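PDB 3HUR: alanine racemase from Oenococcus oeni PSU-1, which belongs to the alanine racemase family, pairing an N-terminal TIM-barrel domain with a C-terminal domain rich in beta strands. Local coordinates for residues S199-I210 / R217-L228. Numbering follows the deposited sequence.
Sequences SLFSMANSATCI and RISFAAIRPGQL. With SO4 (sulfate ion), chain B.
Arg224 grips Ser202 side-on, turning NE and NH2 toward the one hydroxyl, which lies in the guanidinium plane; the NE to OG bond is 2.8 Å and nearly straight (168°). The bend at chi3 (-95°) turns the guanidinium edge toward Ser202, and NH2 has a further partner in Thr164 O, just past the neighbouring strand 157-163. Ser202 suits this interior place because its small hydroxyl can accept from arginine while donating to Ala222 O. A backbone bond, Arg224 N to Ala204 O (3.0 Å), joins the chains further along.

Between helix 206-211 with its lead-in and residues 218-223, packing is close and mostly apolar. Ala204 is small enough to bring its CB within 3.7 Å of Phe220 CE1, and Cys209 SG rests 3.6 Å from Ile223 CB. Thr208 CG2 meets Ile218 CG2. Set apart from these, the flexible thioether of Met203 reaches Ser219 N through SD, a weak bond.

The looser side is at Ser199 and Arg217, both exposed; Arg217 swings away to a salt bridge with Glu181.

Beyond the C-terminal ends of both strands, Ser206 OG accepts from Leu228 N, and a sulfate, probably from the crystallisation liquor, sits among Ser206, Gly226 and Gln227. Strands 201-202 and 222-223, outermost in the order of eight parallel strands, meet here, the closure characteristic of a TIM barrel.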
ATOM      1  N   SER A 199      48.352   5.092  13.958  1.00 42.63           N
ATOM      2  CA  SER A 199      47.869   5.401  12.625  1.00 42.29           C
ATOM      3  C   SER A 199      46.897   4.303  12.095  1.00 41.92           C
ATOM      4  O   SER A 199      46.303   4.489  11.052  1.00 41.78           O
ATOM      5  CB  SER A 199      49.039   5.565  11.671  1.00 41.75           C
ATOM      6  OG  SER A 199      49.784   4.385  11.727  1.00 40.67           O
ATOM      7  N   LEU A 200      46.756   3.185  12.813  1.00 40.76           N
ATOM      8  CA  LEU A 200      45.805   2.144  12.472  1.00 40.35           C
ATOM      9  C   LEU A 200      44.375   2.364  13.070  1.00 40.02           C
ATOM     10  O   LEU A 200      43.438   1.586  12.819  1.00 38.88           O
ATOM     11  CB  LEU A 200      46.362   0.812  12.976  1.00 40.35           C
ATOM     12  CG  LEU A 200      47.731   0.348  12.440  1.00 41.31           C
ATOM     13  CD1 LEU A 200      48.170  -0.978  13.115  1.00 40.85           C
ATOM     14  CD2 LEU A 200      47.730   0.160  10.885  1.00 41.79           C
ATOM     15  N   PHE A 201      44.192   3.406  13.875  1.00 39.34           N
ATOM     16  CA  PHE A 201      42.937   3.552  14.568  1.00 39.00           C
ATOM     17  C   PHE A 201      41.864   4.080  13.641  1.00 38.49           C
ATOM     18  O   PHE A 201      42.085   5.009  12.896  1.00 39.58           O
ATOM     19  CB  PHE A 201      43.080   4.457  15.791  1.00 39.57           C
ATOM     20  CG  PHE A 201      43.811   3.818  16.965  1.00 39.68           C
ATOM     21  CD1 PHE A 201      43.708   2.458  17.233  1.00 40.13           C
ATOM     22  CD2 PHE A 201      44.581   4.607  17.812  1.00 40.76           C
ATOM     23  CE1 PHE A 201      44.377   1.892  18.308  1.00 41.98           C
ATOM     24  CE2 PHE A 201      45.260   4.058  18.910  1.00 40.38           C
ATOM     25  CZ  PHE A 201      45.159   2.701  19.154  1.00 41.62           C
ATOM     26  N   SER A 202      40.694   3.473  13.670  1.00 37.64           N
ATOM     27  CA  SER A 202      39.573   4.022  12.949  1.00 36.98           C
ATOM     28  C   SER A 202      38.385   4.042  13.847  1.00 35.91           C
ATOM     29  O   SER A 202      37.908   2.991  14.263  1.00 34.95           O
ATOM     30  CB  SER A 202      39.225   3.208  11.685  1.00 37.73           C
ATOM     31  OG  SER A 202      38.117   3.809  11.023  1.00 37.04           O
ATOM     32  N   MET A 203      37.869   5.242  14.076  1.00 35.07           N
ATOM     33  CA  MET A 203      36.843   5.432  15.072  1.00 35.35           C
ATOM     34  C   MET A 203      35.533   5.985  14.521  1.00 34.85           C
ATOM     35  O   MET A 203      34.490   5.716  15.114  1.00 35.00           O
ATOM     36  CB  MET A 203      37.392   6.375  16.208  1.00 35.34           C
ATOM     37  CG  MET A 203      38.506   5.704  17.078  1.00 34.84           C
ATOM     38  SD  MET A 203      39.170   6.657  18.469  1.00 31.93           S
ATOM     39  CE  MET A 203      37.870   6.457  19.615  1.00 24.46           C
ATOM     40  N   ALA A 204      35.591   6.752  13.420  1.00 34.47           N
ATOM     41  CA  ALA A 204      34.503   7.654  13.019  1.00 34.04           C
ATOM     42  C   ALA A 204      33.633   7.154  11.864  1.00 34.51           C
ATOM     43  O   ALA A 204      34.078   7.125  10.706  1.00 34.64           O
ATOM     44  CB  ALA A 204      35.081   8.985  12.651  1.00 33.52           C
ATOM     45  N   ASN A 205      32.378   6.811  12.178  1.00 34.54           N
ATOM     46  CA  ASN A 205      31.328   6.621  11.144  1.00 33.44           C
ATOM     47  C   ASN A 205      30.842   7.983  10.728  1.00 33.40           C
ATOM     48  O   ASN A 205      31.473   8.979  11.064  1.00 33.37           O
ATOM     49  CB  ASN A 205      30.178   5.754  11.646  1.00 32.44           C
ATOM     50  CG  ASN A 205      29.400   6.407  12.770  1.00 31.91           C
ATOM     51  OD1 ASN A 205      29.524   7.620  13.026  1.00 28.21           O
ATOM     52  ND2 ASN A 205      28.585   5.603  13.459  1.00 28.53           N
ATOM     53  N   SER A 206      29.751   8.039   9.958  1.00 33.54           N
ATOM     54  CA  SER A 206      29.310   9.297   9.347  1.00 33.29           C
ATOM     55  C   SER A 206      28.955  10.317  10.402  1.00 32.83           C
ATOM     56  O   SER A 206      29.253  11.502  10.285  1.00 33.25           O
ATOM     57  CB  SER A 206      28.076   9.073   8.443  1.00 33.59           C
ATOM     58  OG  SER A 206      28.397   8.598   7.134  1.00 34.48           O
ATOM     59  N   ALA A 207      28.237   9.844  11.395  1.00 32.15           N
ATOM     60  CA  ALA A 207      27.668  10.696  12.414  1.00 32.48           C
ATOM     61  C   ALA A 207      28.817  11.258  13.322  1.00 32.90           C
ATOM     62  O   ALA A 207      28.862  12.463  13.631  1.00 32.12           O
ATOM     63  CB  ALA A 207      26.616   9.887  13.224  1.00 31.46           C
ATOM     64  N   THR A 208      29.758  10.379  13.671  1.00 32.89           N
ATOM     65  CA  THR A 208      30.922  10.765  14.380  1.00 33.49           C
ATOM     66  C   THR A 208      31.656  11.812  13.578  1.00 34.94           C
ATOM     67  O   THR A 208      32.043  12.866  14.122  1.00 35.73           O
ATOM     68  CB  THR A 208      31.823   9.583  14.680  1.00 33.74           C
ATOM     69  OG1 THR A 208      31.039   8.501  15.191  1.00 33.55           O
ATOM     70  CG2 THR A 208      32.853   9.959  15.748  1.00 34.89           C
ATOM     71  N   CYS A 209      31.815  11.596  12.283  1.00 35.84           N
ATOM     72  CA  CYS A 209      32.518  12.597  11.477  1.00 36.93           C
ATOM     73  C   CYS A 209      31.798  13.944  11.502  1.00 37.20           C
ATOM     74  O   CYS A 209      32.436  15.017  11.591  1.00 37.06           O
ATOM     75  CB  CYS A 209      32.692  12.127  10.016  1.00 37.38           C
ATOM     76  SG  CYS A 209      33.870  10.771   9.770  1.00 39.48           S
ATOM     77  N   ILE A 210      30.471  13.914  11.401  1.00 37.65           N
ATOM     78  CA  ILE A 210      29.745  15.176  11.212  1.00 38.29           C
ATOM     79  C   ILE A 210      29.725  15.989  12.516  1.00 39.21           C
ATOM     80  O   ILE A 210      30.281  17.069  12.551  1.00 38.52           O
ATOM     81  CB  ILE A 210      28.291  14.987  10.722  1.00 38.36           C
ATOM     82  CG1 ILE A 210      28.262  14.374   9.313  1.00 38.01           C
ATOM     83  CG2 ILE A 210      27.532  16.333  10.766  1.00 35.65           C
ATOM     84  CD1 ILE A 210      26.939  13.863   8.921  1.00 36.32           C
ATOM     85  N   ARG A 217      39.413  13.571  21.483  1.00 43.55           N
ATOM     86  CA  ARG A 217      39.461  12.206  21.976  1.00 43.63           C
ATOM     87  C   ARG A 217      39.145  11.189  20.876  1.00 43.73           C
ATOM     88  O   ARG A 217      39.394   9.973  21.041  1.00 43.82           O
ATOM     89  CB  ARG A 217      38.447  12.033  23.101  1.00 43.86           C
ATOM     90  CG  ARG A 217      38.757  12.789  24.421  1.00 44.21           C
ATOM     91  CD  ARG A 217      37.631  12.604  25.452  1.00 43.30           C
ATOM     92  NE  ARG A 217      36.396  13.243  25.018  1.00 43.85           N
ATOM     93  CZ  ARG A 217      35.191  13.030  25.542  1.00 44.22           C
ATOM     94  NH1 ARG A 217      35.030  12.192  26.540  1.00 43.68           N
ATOM     95  NH2 ARG A 217      34.123  13.654  25.043  1.00 46.29           N
ATOM     96  N   ILE A 218      38.541  11.671  19.787  1.00 43.09           N
ATOM     97  CA  ILE A 218      38.219  10.816  18.656  1.00 43.07           C
ATOM     98  C   ILE A 218      39.384  10.895  17.671  1.00 41.99           C
ATOM     99  O   ILE A 218      39.810  11.985  17.280  1.00 41.34           O
ATOM    100  CB  ILE A 218      36.907  11.248  17.940  1.00 43.22           C
ATOM    101  CG1 ILE A 218      35.740  11.419  18.923  1.00 44.20           C
ATOM    102  CG2 ILE A 218      36.509  10.235  16.914  1.00 43.48           C
ATOM    103  CD1 ILE A 218      35.304  10.142  19.598  1.00 45.54           C
ATOM    104  N   SER A 219      39.918   9.746  17.294  1.00 41.44           N
ATOM    105  CA  SER A 219      40.907   9.713  16.209  1.00 41.95           C
ATOM    106  C   SER A 219      40.224   9.715  14.825  1.00 42.00           C
ATOM    107  O   SER A 219      39.345   8.912  14.531  1.00 41.29           O
ATOM    108  CB  SER A 219      41.791   8.470  16.308  1.00 42.20           C
ATOM    109  OG  SER A 219      42.646   8.383  15.175  1.00 42.81           O
ATOM    110  N   PHE A 220      40.656  10.638  13.989  1.00 42.43           N
ATOM    111  CA  PHE A 220      40.208  10.703  12.629  1.00 42.56           C
ATOM    112  C   PHE A 220      41.288  10.185  11.704  1.00 42.16           C
ATOM    113  O   PHE A 220      41.310  10.464  10.506  1.00 42.53           O
ATOM    114  CB  PHE A 220      39.770  12.123  12.354  1.00 42.77           C
ATOM    115  CG  PHE A 220      38.602  12.516  13.203  1.00 43.15           C
ATOM    116  CD1 PHE A 220      37.331  12.025  12.906  1.00 43.24           C
ATOM    117  CD2 PHE A 220      38.780  13.281  14.343  1.00 43.67           C
ATOM    118  CE1 PHE A 220      36.241  12.330  13.697  1.00 43.75           C
ATOM    119  CE2 PHE A 220      37.697  13.604  15.146  1.00 44.53           C
ATOM    120  CZ  PHE A 220      36.413  13.126  14.816  1.00 46.02           C
ATOM    121  N   ALA A 221      42.154   9.352  12.264  1.00 41.65           N
ATOM    122  CA  ALA A 221      43.238   8.787  11.476  1.00 41.48           C
ATOM    123  C   ALA A 221      42.656   8.219  10.151  1.00 40.71           C
ATOM    124  O   ALA A 221      43.054   8.646   9.059  1.00 41.50           O
ATOM    125  CB  ALA A 221      43.981   7.712  12.284  1.00 40.37           C
ATOM    126  N   ALA A 222      41.703   7.288  10.285  1.00 39.40           N
ATOM    127  CA  ALA A 222      40.966   6.708   9.155  1.00 37.83           C
ATOM    128  C   ALA A 222      39.473   6.794   9.438  1.00 37.01           C
ATOM    129  O   ALA A 222      38.931   6.054  10.297  1.00 35.75           O
ATOM    130  CB  ALA A 222      41.352   5.267   8.929  1.00 37.69           C
ATOM    131  N   ILE A 223      38.826   7.705   8.715  1.00 36.17           N
ATOM    132  CA  ILE A 223      37.384   7.849   8.766  1.00 35.69           C
ATOM    133  C   ILE A 223      36.672   6.912   7.768  1.00 35.28           C
ATOM    134  O   ILE A 223      37.263   6.464   6.791  1.00 34.93           O
ATOM    135  CB  ILE A 223      36.959   9.305   8.582  1.00 35.55           C
ATOM    136  CG1 ILE A 223      37.269   9.842   7.184  1.00 35.05           C
ATOM    137  CG2 ILE A 223      37.617  10.178   9.652  1.00 35.98           C
ATOM    138  CD1 ILE A 223      36.623  11.259   6.919  1.00 30.43           C
ATOM    139  N   ARG A 224      35.413   6.599   8.081  1.00 34.32           N
ATOM    140  CA  ARG A 224      34.598   5.608   7.368  1.00 32.86           C
ATOM    141  C   ARG A 224      33.247   6.163   6.958  1.00 31.91           C
ATOM    142  O   ARG A 224      32.227   5.685   7.399  1.00 31.86           O
ATOM    143  CB  ARG A 224      34.378   4.413   8.272  1.00 32.13           C
ATOM    144  CG  ARG A 224      35.573   3.538   8.341  1.00 33.46           C
ATOM    145  CD  ARG A 224      35.218   2.266   9.093  1.00 36.79           C
ATOM    146  NE  ARG A 224      35.633   2.550  10.443  1.00 42.42           N
ATOM    147  CZ  ARG A 224      34.942   2.389  11.554  1.00 41.18           C
ATOM    148  NH1 ARG A 224      33.766   1.810  11.616  1.00 38.05           N
ATOM    149  NH2 ARG A 224      35.532   2.785  12.644  1.00 45.88           N
ATOM    150  N   PRO A 225      33.228   7.204   6.131  1.00 31.70           N
ATOM    151  CA  PRO A 225      31.955   7.789   5.722  1.00 31.91           C
ATOM    152  C   PRO A 225      31.146   6.858   4.829  1.00 31.81           C
ATOM    153  O   PRO A 225      31.665   6.346   3.861  1.00 32.58           O
ATOM    154  CB  PRO A 225      32.380   9.018   4.950  1.00 31.53           C
ATOM    155  CG  PRO A 225      33.740   8.757   4.558  1.00 31.01           C
ATOM    156  CD  PRO A 225      34.352   7.970   5.600  1.00 31.45           C
ATOM    157  N   GLY A 226      29.905   6.605   5.224  1.00 31.57           N
ATOM    158  CA  GLY A 226      28.955   5.768   4.457  1.00 30.69           C
ATOM    159  C   GLY A 226      27.768   6.592   4.007  1.00 29.64           C
ATOM    160  O   GLY A 226      27.848   7.294   3.025  1.00 29.74           O
ATOM    161  N   GLN A 227      26.689   6.562   4.759  1.00 29.47           N
ATOM    162  CA  GLN A 227      25.462   7.182   4.318  1.00 29.89           C
ATOM    163  C   GLN A 227      25.602   8.621   3.947  1.00 29.66           C
ATOM    164  O   GLN A 227      24.779   9.137   3.164  1.00 30.34           O
ATOM    165  CB  GLN A 227      24.433   7.199   5.392  1.00 30.74           C
ATOM    166  CG  GLN A 227      23.858   5.938   5.766  1.00 33.60           C
ATOM    167  CD  GLN A 227      22.575   6.162   6.555  1.00 37.87           C
ATOM    168  OE1 GLN A 227      22.420   5.637   7.655  1.00 39.58           O
ATOM    169  NE2 GLN A 227      21.642   6.937   5.982  1.00 37.88           N
ATOM    170  N   LEU A 228      26.570   9.306   4.526  1.00 28.60           N
ATOM    171  CA  LEU A 228      26.687  10.727   4.274  1.00 28.54           C
ATOM    172  C   LEU A 228      27.216  11.000   2.881  1.00 28.45           C
ATOM    173  O   LEU A 228      27.241  12.173   2.437  1.00 27.66           O
ATOM    174  CB  LEU A 228      27.617  11.405   5.298  1.00 29.50           C
ATOM    175  CG  LEU A 228      29.147  11.245   5.164  1.00 29.56           C
ATOM    176  CD1 LEU A 228      29.742  12.037   4.039  1.00 29.32           C
ATOM    177  CD2 LEU A 228      29.785  11.690   6.484  1.00 31.60           C
TER
HETATM  178  S   SO4 B 395      27.632   5.020   8.407  1.00 39.45           S
HETATM  179  O1  SO4 B 395      26.414   5.040   7.637  1.00 43.49           O
HETATM  180  O2  SO4 B 395      27.408   5.103   9.827  1.00 40.84           O
HETATM  181  O3  SO4 B 395      28.248   3.736   8.241  1.00 39.22           O
HETATM  182  O4  SO4 B 395      28.352   6.188   7.924  1.00 38.50           O